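Local coordinates for protein 401aa long hypothetical glucose-1-phosphate thymidylyltransferase (Sulfolobus tokodaii, PDB 2GGO) that takes part in making UDP-N-acetylglucosamine and UDP-N-acetylgalactosamine as a bifunctional enzyme, with a nucleotidyltransferase section followed by a hexapeptide-repeat section, at residues A[2-7]-A[50-55]; A[165-170]-A[186-191]; A[213-218]-A[297-302]; A[321-326]-A[363-368]. All coordinates share one frame; numbering follows the deposited sequence.

In the fold
Contacts 1 and 2 both belong to the nucleotidyltransferase half: contact 1 joins two neighbouring strands, 2-6 and 48-53, of its mixed sheet by backbone bonds, while contact 2, about 19 Å away between centres, packs two helices without a hydrogen bond between the segments, mainly through side chains. Contact 3 joins the halves, setting helix 212-225 against the beta-helix with loose aliphatic contacts and no hydrogen bond. Contact 4, about 19 Å from contact 3 between centres, lies within the beta-helix and returns to parallel strand pairing, but more exposed, with polar stacking and glycine-containing loops where contact 1 has buried apolar side chains. Contacts 1 to 3 are largely buried; contact 4 reaches the surface.

Contact 1. Residues A[2-7]-A[50-55]; sequences KAFILA and TVIVSS
Leu6 and Ile52 make the tightest side-chain packing between these two parallel strands. Their side chains lie side by side and point the same way, and Leu6 CD2 comes within 3.4 Å of Ile52 CD1, closer than carbons usually pack. The chi2 of Ile52 (137°) carries CD1 off a staggered position into this spot, where it also meets Phe4 CD1 at 3.8 Å. Phe4 lies alongside Thr50, whose CB and CG2 rest against CD1 and CE1 of the ring. Phe4, Leu6 and Ile52 suit this layer because they fill it with hydrocarbon; the hydroxyl of Thr50 is met by a water. On the other face, Val51 CG1 reaches Ala7 CB at 3.6 Å, and the small alanine lets the valine come in close. There Ile5 and Val51 are covered by helix 33-43, through Leu41 and Ile34 respectively. The backbones are laced by four bonds, among them Ile5 N to Thr50 O at 2.8 Å.

Toward both ends, water enters the pairing. One molecule bridges Ala3 O and Thr50 OG1, lying 2.7 Å from that hydroxyl oxygen and above one face of the Phe4 ring. At the other end the strands part, and a second water donates to Ala7 O (2.6 Å) and accepts from Ser54 N (3.1 Å). Ser54, partly exposed, is a natural residue for this wetter margin. Strand 2-6, helix 33-43 and strand 48-53 thus form a beta-alpha-beta crossover of the Rossmann-like GT-A fold, in which the first strand leads, through Ala7, into residues 8-13, which probably bind the nucleoside triphosphate.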
loop_
_atom_site.group_PDB
_atom_site.type_symbol
_atom_site.label_atom_id
_atom_site.label_comp_id
_atom_site.label_asym_id
_atom_site.label_seq_id
_atom_site.Cartn_x
_atom_site.Cartn_y
_atom_site.Cartn_z
ATOM N N LYS A 2 -13.437 20.722 -1.676
ATOM C CA LYS A 2 -13.861 19.329 -1.540
ATOM C C LYS A 2 -12.721 18.442 -1.996
ATOM O O LYS A 2 -11.967 18.813 -2.902
ATOM C CB LYS A 2 -15.085 19.050 -2.391
ATOM C CG LYS A 2 -16.371 19.029 -1.637
ATOM C CD LYS A 2 -17.545 18.896 -2.627
ATOM C CE LYS A 2 -18.610 17.895 -2.159
ATOM N NZ LYS A 2 -19.671 18.501 -1.276
ATOM N N ALA A 3 -12.591 17.282 -1.345
ATOM C CA ALA A 3 -11.590 16.290 -1.722
ATOM C C ALA A 3 -12.308 15.016 -2.154
ATOM O O ALA A 3 -13.337 14.658 -1.589
ATOM C CB ALA A 3 -10.657 16.019 -0.571
ATOM N N PHE A 4 -11.787 14.362 -3.191
ATOM C CA PHE A 4 -12.271 13.049 -3.626
ATOM C C PHE A 4 -11.102 12.125 -3.632
ATOM O O PHE A 4 -10.095 12.414 -4.279
ATOM C CB PHE A 4 -12.919 13.092 -5.017
ATOM C CG PHE A 4 -14.216 13.877 -5.047
ATOM C CD1 PHE A 4 -15.454 13.225 -4.984
ATOM C CD2 PHE A 4 -14.199 15.278 -5.099
ATOM C CE1 PHE A 4 -16.664 13.961 -4.990
ATOM C CE2 PHE A 4 -15.400 16.029 -5.084
ATOM C CZ PHE A 4 -16.633 15.373 -5.031
ATOM N N ILE A 5 -11.222 11.034 -2.876
ATOM C CA ILE A 5 -10.229 9.937 -2.891
ATOM C C ILE A 5 -10.751 8.826 -3.789
ATOM O O ILE A 5 -11.836 8.317 -3.560
ATOM C CB ILE A 5 -9.941 9.398 -1.487
ATOM C CG1 ILE A 5 -9.420 10.525 -0.608
ATOM C CG2 ILE A 5 -8.873 8.245 -1.545
ATOM C CD1 ILE A 5 -9.583 10.271 0.876
ATOM N N LEU A 6 -10.005 8.506 -4.842
ATOM C CA LEU A 6 -10.410 7.477 -5.778
ATOM C C LEU A 6 -9.814 6.144 -5.285
ATOM O O LEU A 6 -8.597 5.903 -5.378
ATOM C CB LEU A 6 -9.967 7.837 -7.193
ATOM C CG LEU A 6 -10.314 9.252 -7.705
ATOM C CD1 LEU A 6 -9.861 9.504 -9.141
ATOM C CD2 LEU A 6 -11.746 9.494 -7.566
ATOM N N ALA A 7 -10.703 5.329 -4.715
ATOM C CA ALA A 7 -10.380 4.057 -4.067
ATOM C C ALA A 7 -11.240 2.921 -4.632
ATOM O O ALA A 7 -11.722 2.066 -3.887
ATOM C CB ALA A 7 -10.595 4.180 -2.581
ATOM N N THR A 50 -14.797 12.806 0.242
ATOM C CA THR A 50 -15.605 11.765 -0.326
ATOM C C THR A 50 -14.700 10.667 -0.890
ATOM O O THR A 50 -13.746 10.953 -1.645
ATOM C CB THR A 50 -16.439 12.309 -1.482
ATOM O OG1 THR A 50 -17.265 13.359 -0.993
ATOM C CG2 THR A 50 -17.332 11.215 -2.079
ATOM N N VAL A 51 -15.013 9.413 -0.568
ATOM C CA VAL A 51 -14.349 8.284 -1.236
ATOM C C VAL A 51 -15.216 7.653 -2.332
ATOM O O VAL A 51 -16.326 7.229 -2.079
ATOM C CB VAL A 51 -13.916 7.194 -0.229
ATOM C CG1 VAL A 51 -12.845 6.320 -0.843
ATOM C CG2 VAL A 51 -13.410 7.834 1.017
ATOM N N ILE A 52 -14.709 7.592 -3.549
ATOM C CA ILE A 52 -15.367 6.794 -4.581
ATOM C C ILE A 52 -14.833 5.356 -4.477
ATOM O O ILE A 52 -13.631 5.109 -4.508
ATOM C CB ILE A 52 -15.162 7.389 -5.970
ATOM C CG1 ILE A 52 -15.816 8.784 -5.992
ATOM C CG2 ILE A 52 -15.776 6.482 -7.058
ATOM C CD1 ILE A 52 -14.986 9.858 -6.669
ATOM N N VAL A 53 -15.756 4.433 -4.289
ATOM C CA VAL A 53 -15.441 3.048 -4.022
ATOM C C VAL A 53 -16.231 2.153 -4.992
ATOM O O VAL A 53 -17.038 2.641 -5.791
ATOM C CB VAL A 53 -15.737 2.686 -2.539
ATOM C CG1 VAL A 53 -15.083 3.674 -1.630
ATOM C CG2 VAL A 53 -17.241 2.624 -2.232
ATOM N N SER A 54 -15.981 0.847 -4.958
ATOM C CA SER A 54 -16.813 -0.068 -5.709
ATOM C C SER A 54 -17.968 -0.500 -4.812
ATOM O O SER A 54 -17.860 -0.441 -3.581
ATOM C CB SER A 54 -15.980 -1.255 -6.183
ATOM O OG SER A 54 -15.518 -2.004 -5.069
ATOM N N SER A 55 -19.079 -0.917 -5.424
ATOM C CA SER A 55 -20.281 -1.381 -4.677
ATOM C C SER A 55 -19.971 -2.543 -3.748
ATOM O O SER A 55 -20.400 -2.546 -2.580
ATOM C CB SER A 55 -21.382 -1.769 -5.652
ATOM O OG SER A 55 -21.292 -0.943 -6.815
HETATM O O HOH W 1 -16.108 15.737 -1.368
HETATM O O HOH W 2 -13.320 0.035 -3.633
#

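Contact 2. Residues A[165-170]-A[186-191]; sequences SDIFTY and DAINLM
Tyr170 lays one face of its ring on Met191, the centre of a nearly perpendicular helix-helix packing in the nucleotidyltransferase half, with a Met-aromatic contact at its side. The short helix axes cross at 105° and approach to 8.7 Å. Met191 CB sits 3.8 Å from the ring centroid and only 11° off the ring normal, a true CH-pi contact, while Met191 SD stands obliquely at 5.3 Å. In Met191, chi1 of -169° sets CG anti to the backbone N, against Tyr170 CE1; the two side chains cross at about a right angle. Leu190 slides past the tyrosine in the opposite direction, its CB 3.5 Å from Tyr170 CD2 and its CD1 at the ring edge. At the root of the tyrosine side chain, Tyr170 CB presses on the carbonyl oxygen of Ala187, 3.4 Å from CB to O.

Beside this aromatic centre, Ile167 CD1 fills the gap between the helices, touching Ile188 CG1 at 4.0 Å and Met191 SD at 4.1 Å. A flexible, polarisable thioether suits a place where it must fit both an aromatic ring and an aliphatic tip. Ala187 is small enough to let the backbones close in, its CA lying 4.9 Å from Tyr170 CA.

Farther out, Ile188 rests on Leu141 and Ile144 of strand 141-145 and on Ile119 of strand 117-123. Lys173 makes a cation-pi contact with the Tyr170 ring, and the phenol end is held by a hydrogen bond between Tyr170 OH and Asp194 OD2.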
loop_
_atom_site.group_PDB
_atom_site.type_symbol
_atom_site.label_atom_id
_atom_site.label_comp_id
_atom_site.label_asym_id
_atom_site.label_seq_id
_atom_site.Cartn_x
_atom_site.Cartn_y
_atom_site.Cartn_z
ATOM N N SER A 165 -14.464 22.643 -12.244
ATOM C CA SER A 165 -15.579 22.006 -12.938
ATOM C C SER A 165 -15.455 21.934 -14.486
ATOM O O SER A 165 -16.224 21.221 -15.134
ATOM C CB SER A 165 -16.894 22.667 -12.513
ATOM O OG SER A 165 -16.719 24.067 -12.342
ATOM N N ASP A 166 -14.488 22.647 -15.071
ATOM C CA ASP A 166 -14.165 22.522 -16.506
ATOM C C ASP A 166 -13.723 21.128 -16.887
ATOM O O ASP A 166 -13.693 20.796 -18.069
ATOM C CB ASP A 166 -13.012 23.434 -16.907
ATOM C CG ASP A 166 -13.116 24.793 -16.303
ATOM O OD1 ASP A 166 -14.266 25.242 -16.090
ATOM O OD2 ASP A 166 -12.044 25.398 -16.039
ATOM N N ILE A 167 -13.328 20.328 -15.903
ATOM C CA ILE A 167 -12.886 18.985 -16.196
ATOM C C ILE A 167 -14.001 18.142 -16.843
ATOM O O ILE A 167 -13.721 17.332 -17.738
ATOM C CB ILE A 167 -12.267 18.269 -14.961
ATOM C CG1 ILE A 167 -11.348 17.120 -15.416
ATOM C CG2 ILE A 167 -13.349 17.771 -13.983
ATOM C CD1 ILE A 167 -10.319 17.498 -16.499
ATOM N N PHE A 168 -15.251 18.359 -16.417
ATOM C CA PHE A 168 -16.386 17.552 -16.888
ATOM C C PHE A 168 -16.604 17.673 -18.396
ATOM O O PHE A 168 -16.878 16.686 -19.078
ATOM C CB PHE A 168 -17.654 17.902 -16.115
ATOM C CG PHE A 168 -17.517 17.730 -14.629
ATOM C CD1 PHE A 168 -17.462 16.453 -14.063
ATOM C CD2 PHE A 168 -17.436 18.845 -13.786
ATOM C CE1 PHE A 168 -17.332 16.292 -12.676
ATOM C CE2 PHE A 168 -17.304 18.696 -12.399
ATOM C CZ PHE A 168 -17.260 17.416 -11.845
ATOM N N THR A 169 -16.446 18.888 -18.905
ATOM C CA THR A 169 -16.506 19.154 -20.330
ATOM C C THR A 169 -15.638 18.186 -21.152
ATOM O O THR A 169 -16.152 17.489 -22.036
ATOM C CB THR A 169 -16.118 20.613 -20.615
ATOM O OG1 THR A 169 -17.007 21.476 -19.900
ATOM C CG2 THR A 169 -16.207 20.927 -22.104
ATOM N N TYR A 170 -14.342 18.130 -20.847
ATOM C CA TYR A 170 -13.395 17.298 -21.602
ATOM C C TYR A 170 -13.524 15.809 -21.280
ATOM O O TYR A 170 -12.957 14.973 -21.982
ATOM C CB TYR A 170 -11.946 17.767 -21.391
ATOM C CG TYR A 170 -11.744 19.236 -21.648
ATOM C CD1 TYR A 170 -12.088 20.182 -20.681
ATOM C CD2 TYR A 170 -11.219 19.689 -22.855
ATOM C CE1 TYR A 170 -11.922 21.549 -20.903
ATOM C CE2 TYR A 170 -11.040 21.060 -23.093
ATOM C CZ TYR A 170 -11.395 21.983 -22.107
ATOM O OH TYR A 170 -11.233 23.336 -22.311
ATOM N N ASP A 186 -6.486 11.662 -20.014
ATOM C CA ASP A 186 -6.943 11.978 -21.372
ATOM C C ASP A 186 -7.625 13.324 -21.409
ATOM O O ASP A 186 -7.283 14.175 -22.234
ATOM C CB ASP A 186 -7.934 10.925 -21.860
ATOM C CG ASP A 186 -7.264 9.631 -22.280
ATOM O OD1 ASP A 186 -6.044 9.648 -22.574
ATOM O OD2 ASP A 186 -7.975 8.595 -22.317
ATOM N N ALA A 187 -8.597 13.484 -20.507
ATOM C CA ALA A 187 -9.383 14.706 -20.345
ATOM C C ALA A 187 -8.528 15.897 -19.910
ATOM O O ALA A 187 -8.747 17.023 -20.356
ATOM C CB ALA A 187 -10.516 14.470 -19.357
ATOM N N ILE A 188 -7.556 15.641 -19.039
ATOM C CA ILE A 188 -6.616 16.669 -18.586
ATOM C C ILE A 188 -5.730 17.133 -19.744
ATOM O O ILE A 188 -5.235 18.271 -19.745
ATOM C CB ILE A 188 -5.739 16.177 -17.376
ATOM C CG1 ILE A 188 -6.567 16.144 -16.080
ATOM C CG2 ILE A 188 -4.487 17.048 -17.201
ATOM C CD1 ILE A 188 -5.864 15.499 -14.895
ATOM N N ASN A 189 -5.544 16.256 -20.731
ATOM C CA ASN A 189 -4.662 16.548 -21.858
ATOM C C ASN A 189 -5.235 17.485 -22.918
ATOM O O ASN A 189 -4.502 18.318 -23.465
ATOM C CB ASN A 189 -4.097 15.268 -22.461
ATOM C CG ASN A 189 -2.682 15.001 -22.004
ATOM O OD1 ASN A 189 -2.239 13.860 -21.953
ATOM N ND2 ASN A 189 -1.963 16.061 -21.663
ATOM N N LEU A 190 -6.537 17.362 -23.183
ATOM C CA LEU A 190 -7.262 18.333 -24.011
ATOM C C LEU A 190 -7.393 19.684 -23.304
ATOM O O LEU A 190 -7.196 20.733 -23.917
ATOM C CB LEU A 190 -8.670 17.835 -24.383
ATOM C CG LEU A 190 -9.134 16.374 -24.414
ATOM C CD1 LEU A 190 -10.644 16.396 -24.648
ATOM C CD2 LEU A 190 -8.402 15.490 -25.449
ATOM N N MET A 191 -7.740 19.644 -22.018
ATOM C CA MET A 191 -7.886 20.846 -21.200
ATOM C C MET A 191 -6.588 21.644 -21.134
ATOM O O MET A 191 -6.615 22.869 -21.179
ATOM C CB MET A 191 -8.379 20.487 -19.790
ATOM C CG MET A 191 -8.818 21.693 -18.947
ATOM S SD MET A 191 -9.225 21.333 -17.218
ATOM C CE MET A 191 -7.601 21.058 -16.530
#

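Contact 3. Residues A[213-218]-A[297-302]; sequences WNIIDV and ESVIME
Ile215 and Ile216, neighbours on helix 212-225, face Val299 of strand 298-300, and the two backbones stay well apart: the nearest CA atoms, those of Ile216 and Ser298, are 6.5 Å from each other. No backbone-to-backbone contact forms; the side chains of segment 297-302 reach the helix's side chains and, through Val299 CG2, its backbone. Val299 points at the helix and spreads its two methyls between the isoleucines. Its CG2 lies 4.0 Å from Ile215 O and 4.4 Å from Ile216 CG1, while its CG1 faces Ile215 CG2. With CG1 anti to the backbone N (chi1 -175°), the short, forked valine offers a methyl to each neighbour. The long, unbranched side chain of Met301, just past the strand, is extended and crosses Ile215 at about a right angle, which lets its terminal methyl reach the helix, CE lying 4.1 Å from Ile215 CG2; it also touches Pro27 and Val316.

At the other end, the aliphatic part of Glu297 serves as an apolar surface: CG lies 3.9 Å from Ile216 CG2. Its carboxylate goes on to Lys220 in a salt bridge, with a weaker, long ion pair to Arg352.

This seam joins the nucleotidyltransferase half to a coil of the left-handed beta-helix. Since no hydrogen bond crosses between these segments, their contact rests on burial of aliphatic surface, with charge pairing left to the partly exposed end at Glu297, whose salt bridge to Lys220 ties the same helix to the beta-helix.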
loop_
_atom_site.group_PDB
_atom_site.type_symbol
_atom_site.label_atom_id
_atom_site.label_comp_id
_atom_site.label_asym_id
_atom_site.label_seq_id
_atom_site.Cartn_x
_atom_site.Cartn_y
_atom_site.Cartn_z
ATOM N N TRP A 213 5.158 -6.042 -2.727
ATOM C CA TRP A 213 6.352 -5.645 -2.021
ATOM C C TRP A 213 6.407 -4.194 -1.623
ATOM O O TRP A 213 7.134 -3.881 -0.691
ATOM C CB TRP A 213 7.619 -6.060 -2.732
ATOM C CG TRP A 213 7.713 -5.611 -4.087
ATOM C CD1 TRP A 213 8.299 -4.472 -4.494
ATOM C CD2 TRP A 213 7.196 -6.260 -5.280
ATOM N NE1 TRP A 213 8.160 -4.331 -5.871
ATOM C CE2 TRP A 213 7.520 -5.438 -6.370
ATOM C CE3 TRP A 213 6.493 -7.451 -5.523
ATOM C CZ2 TRP A 213 7.180 -5.759 -7.677
ATOM C CZ3 TRP A 213 6.159 -7.771 -6.832
ATOM C CH2 TRP A 213 6.509 -6.935 -7.890
ATOM N N ASN A 214 5.651 -3.303 -2.296
ATOM C CA ASN A 214 5.579 -1.886 -1.883
ATOM C C ASN A 214 4.978 -1.693 -0.528
ATOM O O ASN A 214 5.255 -0.714 0.109
ATOM C CB ASN A 214 4.868 -0.973 -2.871
ATOM C CG ASN A 214 5.461 -1.023 -4.283
ATOM O OD1 ASN A 214 6.685 -0.972 -4.490
ATOM N ND2 ASN A 214 4.590 -1.064 -5.266
ATOM N N ILE A 215 4.187 -2.637 -0.037
ATOM C CA ILE A 215 3.786 -2.603 1.375
ATOM C C ILE A 215 4.995 -2.629 2.332
ATOM O O ILE A 215 5.002 -1.977 3.394
ATOM C CB ILE A 215 2.783 -3.753 1.691
ATOM C CG1 ILE A 215 1.645 -3.776 0.665
ATOM C CG2 ILE A 215 2.299 -3.675 3.146
ATOM C CD1 ILE A 215 0.446 -4.697 1.043
ATOM N N ILE A 216 6.021 -3.399 1.948
ATOM C CA ILE A 216 7.296 -3.373 2.679
ATOM C C ILE A 216 7.984 -1.998 2.504
ATOM O O ILE A 216 8.308 -1.347 3.454
ATOM C CB ILE A 216 8.248 -4.557 2.330
ATOM C CG1 ILE A 216 7.503 -5.908 2.513
ATOM C CG2 ILE A 216 9.348 -4.554 3.348
ATOM C CD1 ILE A 216 8.109 -7.176 1.761
ATOM N N ASP A 217 8.208 -1.590 1.278
ATOM C CA ASP A 217 8.671 -0.245 0.976
ATOM C C ASP A 217 8.049 0.823 1.915
ATOM O O ASP A 217 8.764 1.397 2.763
ATOM C CB ASP A 217 8.360 0.061 -0.499
ATOM C CG ASP A 217 9.080 -0.853 -1.441
ATOM O OD1 ASP A 217 9.994 -1.546 -0.964
ATOM O OD2 ASP A 217 8.747 -0.921 -2.655
ATOM N N VAL A 218 6.743 1.079 1.840
ATOM C CA VAL A 218 6.237 2.220 2.680
ATOM C C VAL A 218 6.324 2.024 4.185
ATOM O O VAL A 218 6.453 2.984 4.994
ATOM C CB VAL A 218 4.801 2.711 2.279
ATOM C CG1 VAL A 218 4.793 3.115 0.841
ATOM C CG2 VAL A 218 3.826 1.585 2.449
ATOM N N GLU A 297 12.556 -7.770 8.326
ATOM C CA GLU A 297 11.961 -7.040 7.205
ATOM C C GLU A 297 10.651 -7.572 6.708
ATOM O O GLU A 297 10.494 -7.922 5.528
ATOM C CB GLU A 297 12.909 -6.975 6.023
ATOM C CG GLU A 297 12.631 -5.737 5.194
ATOM C CD GLU A 297 13.852 -5.272 4.443
ATOM O OE1 GLU A 297 13.763 -5.054 3.215
ATOM O OE2 GLU A 297 14.914 -5.138 5.091
ATOM N N SER A 298 9.662 -7.595 7.569
ATOM C CA SER A 298 8.325 -8.043 7.145
ATOM C C SER A 298 7.262 -7.278 7.872
ATOM O O SER A 298 7.498 -6.746 8.936
ATOM C CB SER A 298 8.116 -9.545 7.464
ATOM O OG SER A 298 9.323 -10.223 7.239
ATOM N N VAL A 299 6.074 -7.316 7.306
ATOM C CA VAL A 299 4.919 -6.656 7.816
ATOM C C VAL A 299 3.977 -7.780 8.131
ATOM O O VAL A 299 3.625 -8.594 7.256
ATOM C CB VAL A 299 4.309 -5.731 6.736
ATOM C CG1 VAL A 299 3.150 -4.937 7.316
ATOM C CG2 VAL A 299 5.439 -4.772 6.200
ATOM N N ILE A 300 3.592 -7.850 9.376
ATOM C CA ILE A 300 2.699 -8.934 9.825
ATOM C C ILE A 300 1.505 -8.196 10.449
ATOM O O ILE A 300 1.638 -7.477 11.416
ATOM C CB ILE A 300 3.435 -9.865 10.837
ATOM C CG1 ILE A 300 4.661 -10.566 10.180
ATOM C CG2 ILE A 300 2.543 -10.937 11.372
ATOM C CD1 ILE A 300 5.608 -11.269 11.219
ATOM N N MET A 301 0.352 -8.353 9.808
ATOM C CA MET A 301 -0.845 -7.609 10.137
ATOM C C MET A 301 -1.597 -8.144 11.345
ATOM O O MET A 301 -1.152 -9.076 12.050
ATOM C CB MET A 301 -1.717 -7.467 8.876
ATOM C CG MET A 301 -1.006 -6.722 7.719
ATOM S SD MET A 301 -1.856 -6.650 6.137
ATOM C CE MET A 301 -0.555 -5.879 5.183
ATOM N N GLU A 302 -2.757 -7.548 11.578
ATOM C CA GLU A 302 -3.483 -7.590 12.861
ATOM C C GLU A 302 -3.766 -9.002 13.374
ATOM O O GLU A 302 -4.420 -9.769 12.676
ATOM C CB GLU A 302 -4.853 -6.897 12.682
ATOM C CG GLU A 302 -4.796 -5.436 12.246
ATOM C CD GLU A 302 -4.821 -5.210 10.731
ATOM O OE1 GLU A 302 -4.568 -6.146 9.964
ATOM O OE2 GLU A 302 -5.098 -4.062 10.292
#

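Contact 4. Residues A[321-326]-A[363-368]; sequences VNFGAG and VRTGIN
Asn322 bonds through its backbone to segment 363-368, either side of Arg364, in the parallel ladder between stacked coils of the left-handed beta-helix built from hexapeptide repeats. Its N donates to Val363 O at 2.8 Å and its O accepts from Thr365 N at 3.2 Å. The side chain of Asn322 then lies over the guanidinium of Arg364, with amide and guanidinium planes 13° apart. Asn322 ND2 and Arg364 NH2 approach to 3.1 Å, but both are donors, so this is flat-on-flat stacking and no hydrogen bond. Flat polar groups suit this place, since Asn322 is partly exposed and Arg364 exposed, and they can stack and still meet solvent.

Val363 lies on the buried side, alongside Val321 and pointing the same way, with Val321 CG1 4.0 Å from Val363 CB; compact branched residues stack well from coil to coil.

Thr365 holds the start of the loop at Gly324. Its chi1 of 60° sets OG1 between the backbone N and the carbonyl carbon, within 2.9 Å of Gly324 N. That same N-H is shared with Thr365 O, which it approaches from above the carbonyl plane, 39° out of it. The OG1 atom is further bonded to Thr327 OG1. Gly324, having no side chain, lets the chains close to 4.3 Å between its CA and that of Ile367. Farther along the loop a water donates to Gly326 O at 2.9 Å and more weakly to Asn368 OD1.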
loop_
_atom_site.group_PDB
_atom_site.type_symbol
_atom_site.label_atom_id
_atom_site.label_comp_id
_atom_site.label_asym_id
_atom_site.label_seq_id
_atom_site.Cartn_x
_atom_site.Cartn_y
_atom_site.Cartn_z
ATOM N N VAL A 321 -3.507 -14.672 10.474
ATOM C CA VAL A 321 -2.790 -15.809 9.928
ATOM C C VAL A 321 -2.235 -16.567 11.095
ATOM O O VAL A 321 -1.952 -15.953 12.133
ATOM C CB VAL A 321 -1.690 -15.382 8.924
ATOM C CG1 VAL A 321 -0.900 -16.698 8.274
ATOM C CG2 VAL A 321 -2.374 -14.665 7.719
ATOM N N ASN A 322 -2.186 -17.896 11.007
ATOM C CA ASN A 322 -1.479 -18.672 12.044
ATOM C C ASN A 322 -0.444 -19.509 11.394
ATOM O O ASN A 322 -0.796 -20.199 10.545
ATOM C CB ASN A 322 -2.418 -19.625 12.858
ATOM C CG ASN A 322 -3.555 -18.848 13.588
ATOM O OD1 ASN A 322 -3.335 -18.149 14.569
ATOM N ND2 ASN A 322 -4.768 -18.917 13.030
ATOM N N PHE A 323 0.797 -19.483 11.887
ATOM C CA PHE A 323 1.797 -20.402 11.389
ATOM C C PHE A 323 1.826 -21.614 12.185
ATOM O O PHE A 323 2.112 -21.547 13.375
ATOM C CB PHE A 323 3.254 -19.796 11.298
ATOM C CG PHE A 323 3.464 -19.110 9.974
ATOM C CD1 PHE A 323 2.353 -18.872 9.177
ATOM C CD2 PHE A 323 4.703 -18.741 9.501
ATOM C CE1 PHE A 323 2.509 -18.263 7.894
ATOM C CE2 PHE A 323 4.866 -18.126 8.278
ATOM C CZ PHE A 323 3.749 -17.863 7.496
ATOM N N GLY A 324 1.633 -22.756 11.554
ATOM C CA GLY A 324 2.112 -23.951 12.307
ATOM C C GLY A 324 3.599 -24.017 12.601
ATOM O O GLY A 324 4.463 -23.571 11.775
ATOM N N ALA A 325 3.923 -24.643 13.729
ATOM C CA ALA A 325 5.315 -24.972 14.147
ATOM C C ALA A 325 6.056 -25.414 12.992
ATOM O O ALA A 325 5.543 -26.216 12.130
ATOM C CB ALA A 325 5.410 -25.996 15.300
ATOM N N GLY A 326 7.149 -24.750 12.798
ATOM C CA GLY A 326 8.088 -25.128 11.733
ATOM C C GLY A 326 7.821 -24.600 10.363
ATOM O O GLY A 326 8.490 -25.052 9.513
ATOM N N VAL A 363 -5.204 -17.294 6.642
ATOM C CA VAL A 363 -4.394 -18.459 6.392
ATOM C C VAL A 363 -3.920 -19.252 7.601
ATOM O O VAL A 363 -3.519 -18.711 8.670
ATOM C CB VAL A 363 -3.235 -18.103 5.362
ATOM C CG1 VAL A 363 -2.119 -19.190 5.333
ATOM C CG2 VAL A 363 -3.758 -17.943 4.062
ATOM N N ARG A 364 -3.884 -20.586 7.457
ATOM C CA ARG A 364 -3.354 -21.441 8.554
ATOM C C ARG A 364 -2.351 -22.373 7.895
ATOM O O ARG A 364 -2.692 -22.996 6.947
ATOM C CB ARG A 364 -4.479 -22.224 9.296
ATOM C CG ARG A 364 -3.857 -23.112 10.452
ATOM C CD ARG A 364 -4.847 -23.756 11.512
ATOM N NE ARG A 364 -5.393 -22.814 12.523
ATOM C CZ ARG A 364 -4.797 -22.422 13.676
ATOM N NH1 ARG A 364 -3.554 -22.840 14.014
ATOM N NH2 ARG A 364 -5.458 -21.581 14.495
ATOM N N THR A 365 -1.081 -22.404 8.308
ATOM C CA THR A 365 -0.229 -23.388 7.599
ATOM C C THR A 365 -0.086 -24.550 8.561
ATOM O O THR A 365 -0.085 -24.342 9.754
ATOM C CB THR A 365 1.122 -22.863 7.317
ATOM O OG1 THR A 365 1.685 -22.553 8.624
ATOM C CG2 THR A 365 1.024 -21.557 6.674
ATOM N N GLY A 366 -0.044 -25.798 8.093
ATOM C CA GLY A 366 0.359 -26.876 8.956
ATOM C C GLY A 366 1.761 -26.815 9.502
ATOM O O GLY A 366 2.498 -25.953 9.017
ATOM N N ILE A 367 2.108 -27.569 10.560
ATOM C CA ILE A 367 3.593 -27.728 10.899
ATOM C C ILE A 367 4.523 -28.016 9.749
ATOM O O ILE A 367 4.173 -28.783 8.822
ATOM C CB ILE A 367 3.902 -28.753 11.981
ATOM C CG1 ILE A 367 3.305 -30.114 11.456
ATOM C CG2 ILE A 367 3.120 -28.414 13.135
ATOM C CD1 ILE A 367 3.641 -31.471 12.351
ATOM N N ASN A 368 5.735 -27.472 9.834
ATOM C CA ASN A 368 6.842 -27.865 8.952
ATOM C C ASN A 368 6.548 -27.617 7.527
ATOM O O ASN A 368 6.993 -28.355 6.662
ATOM C CB ASN A 368 7.054 -29.370 9.094
ATOM C CG ASN A 368 8.452 -29.725 9.080
ATOM O OD1 ASN A 368 9.342 -28.860 9.067
ATOM N ND2 ASN A 368 8.730 -31.038 9.189
HETATM O O HOH W 3 11.020 -26.288 10.287
#